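PDB 6DHT: xyloglucan-specific endo-beta-1,4-glucanase BoGH9A from Bacteroides ovatus, which cleaves internal beta-1,4-glucosidic linkages in the backbone of xyloglucan, releasing xyloglucan oligosaccharides. Local coordinates for residues K85-L88 against A93-T96. Residues are numbered along the deposited sequence; the frame is centred on the assembly and turned at random.
Sequences KYIL and ASVT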
ATOM      1  N   LYS A  85     -21.208  22.369  -0.057  1.00 23.94           N
ATOM      2  CA  LYS A  85     -20.047  22.953   0.603  1.00 22.30           C
ATOM      3  C   LYS A  85     -20.521  23.637   1.868  1.00 25.17           C
ATOM      4  O   LYS A  85     -21.532  24.343   1.849  1.00 23.69           O
ATOM      5  CB  LYS A  85     -19.353  23.962  -0.317  1.00 23.65           C
ATOM      6  CG  LYS A  85     -18.119  24.598   0.285  1.00 25.31           C
ATOM      7  CD  LYS A  85     -17.495  25.634  -0.650  1.00 31.70           C
ATOM      8  CE  LYS A  85     -16.327  26.321   0.028  1.00 35.04           C
ATOM      9  NZ  LYS A  85     -15.604  27.273  -0.869  1.00 49.29           N
ATOM     10  N   TYR A  86     -19.805  23.403   2.960  1.00 20.51           N
ATOM     11  CA  TYR A  86     -20.244  23.809   4.293  1.00 22.88           C
ATOM     12  C   TYR A  86     -19.118  24.515   5.037  1.00 23.23           C
ATOM     13  O   TYR A  86     -17.939  24.373   4.694  1.00 23.09           O
ATOM     14  CB  TYR A  86     -20.712  22.592   5.105  1.00 19.67           C
ATOM     15  CG  TYR A  86     -21.929  21.943   4.520  1.00 21.21           C
ATOM     16  CD1 TYR A  86     -23.205  22.377   4.865  1.00 19.90           C
ATOM     17  CD2 TYR A  86     -21.809  20.911   3.604  1.00 19.19           C
ATOM     18  CE1 TYR A  86     -24.311  21.805   4.322  1.00 22.21           C
ATOM     19  CE2 TYR A  86     -22.913  20.328   3.052  1.00 22.91           C
ATOM     20  CZ  TYR A  86     -24.175  20.779   3.422  1.00 19.95           C
ATOM     21  OH  TYR A  86     -25.301  20.217   2.883  1.00 23.71           O
ATOM     22  N   ILE A  87     -19.490  25.293   6.047  1.00 23.80           N
ATOM     23  CA  ILE A  87     -18.514  25.907   6.931  1.00 20.69           C
ATOM     24  C   ILE A  87     -18.704  25.399   8.349  1.00 21.34           C
ATOM     25  O   ILE A  87     -19.817  25.430   8.873  1.00 26.49           O
ATOM     26  CB  ILE A  87     -18.675  27.436   6.972  1.00 23.98           C
ATOM     27  CG1 ILE A  87     -18.658  28.030   5.562  1.00 23.74           C
ATOM     28  CG2 ILE A  87     -17.581  28.066   7.846  1.00 29.26           C
ATOM     29  CD1 ILE A  87     -19.184  29.472   5.527  1.00 29.47           C
ATOM     30  N   LEU A  88     -17.620  24.934   8.954  1.00 21.43           N
ATOM     31  CA  LEU A  88     -17.621  24.515  10.346  1.00 24.22           C
ATOM     32  C   LEU A  88     -17.038  25.659  11.167  1.00 25.19           C
ATOM     33  O   LEU A  88     -15.884  26.012  10.983  1.00 25.64           O
ATOM     34  CB  LEU A  88     -16.760  23.257  10.533  1.00 24.30           C
ATOM     35  CG  LEU A  88     -16.814  22.528  11.888  1.00 28.54           C
ATOM     36  CD1 LEU A  88     -16.156  21.158  11.757  1.00 29.89           C
ATOM     37  CD2 LEU A  88     -16.132  23.238  12.974  1.00 34.51           C
ATOM     38  N   ALA A  93     -12.571  29.902  15.306  1.00 39.11           N
ATOM     39  CA  ALA A  93     -11.996  29.268  14.127  1.00 35.14           C
ATOM     40  C   ALA A  93     -13.039  28.771  13.138  1.00 28.89           C
ATOM     41  O   ALA A  93     -14.190  28.558  13.492  1.00 28.66           O
ATOM     42  CB  ALA A  93     -11.128  28.123  14.561  1.00 35.35           C
ATOM     43  N   SER A  94     -12.624  28.582  11.889  1.00 27.41           N
ATOM     44  CA  SER A  94     -13.489  27.928  10.921  1.00 31.07           C
ATOM     45  C   SER A  94     -12.706  27.198   9.832  1.00 27.04           C
ATOM     46  O   SER A  94     -11.532  27.463   9.603  1.00 26.68           O
ATOM     47  CB  SER A  94     -14.443  28.941  10.287  1.00 37.48           C
ATOM     48  OG  SER A  94     -13.750  29.805   9.406  1.00 40.46           O
ATOM     49  N   VAL A  95     -13.384  26.245   9.198  1.00 23.66           N
ATOM     50  CA  VAL A  95     -12.847  25.524   8.049  0.58 26.25           C
ATOM     51  C   VAL A  95     -14.020  25.201   7.146  1.00 20.63           C
ATOM     52  O   VAL A  95     -15.124  24.995   7.629  1.00 23.40           O
ATOM     53  CB  VAL A  95     -12.112  24.212   8.441  0.58 26.67           C
ATOM     54  CG1 VAL A  95     -10.903  24.512   9.297  0.58 32.53           C
ATOM     55  CG2 VAL A  95     -13.039  23.244   9.155  0.58 21.07           C
ATOM     56  N   THR A  96     -13.787  25.175   5.836  1.00 25.61           N
ATOM     57  CA  THR A  96     -14.824  24.754   4.897  1.00 25.47           C
ATOM     58  C   THR A  96     -14.567  23.300   4.526  1.00 23.68           C
ATOM     59  O   THR A  96     -13.421  22.859   4.510  1.00 23.91           O
ATOM     60  CB  THR A  96     -14.846  25.586   3.604  1.00 28.60           C
ATOM     61  OG1 THR A  96     -13.636  25.371   2.877  1.00 35.58           O
ATOM     62  CG2 THR A  96     -14.994  27.063   3.915  1.00 24.38           C
TER
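L88 and V95 face each other as an antiparallel hydrogen-bonded pair and exchange two backbone hydrogen bonds. L88 N donates to V95 O over 2.8 Å, almost straight at the hydrogen (170°), while the return bond from V95 N to L88 O is longer, 3.1 Å, and more bent (153°). CA-H...O contacts flank this pair. T96 CA lies 3.1 Å from Y86 O and S94 CA lies equally near L88 O, so that L88 O receives both an N-H and a CA-H from the facing strand.

The two segments form part of a beta hairpin, strand 84-90 with strand 93-99, at one edge of a four-stranded antiparallel sheet in the Ig-like N-terminal domain, away from the metal sites and the predicted catalytic residues. Strand 42-47 flanks 84-90 on its other side, where I87 pairs with W46 through the backbone.

Side chains then sort to the two faces. On the face of I87 and T96, a non-hydrogen-bonded pair with CA atoms 4.4 Å apart, I87 splits its branches: CG1 reaches T96 CG2, whereas CG2, anti to the backbone N, meets S94 CB at 4.1 Å. K85 stretches its fully extended chain across the same threonine, bringing CE to 3.9 Å from T96 CB. On the face of L88 and V95, where L88 is buried, L88 CB touches V95 CG2 at 4.0 Å in the conformer of V95 described here. Further contacts of L88 with I45 and F97 continue that packing, and Y86, whose ring leads away from segment 93-96, hydrogen-bonds through OH to T82 O.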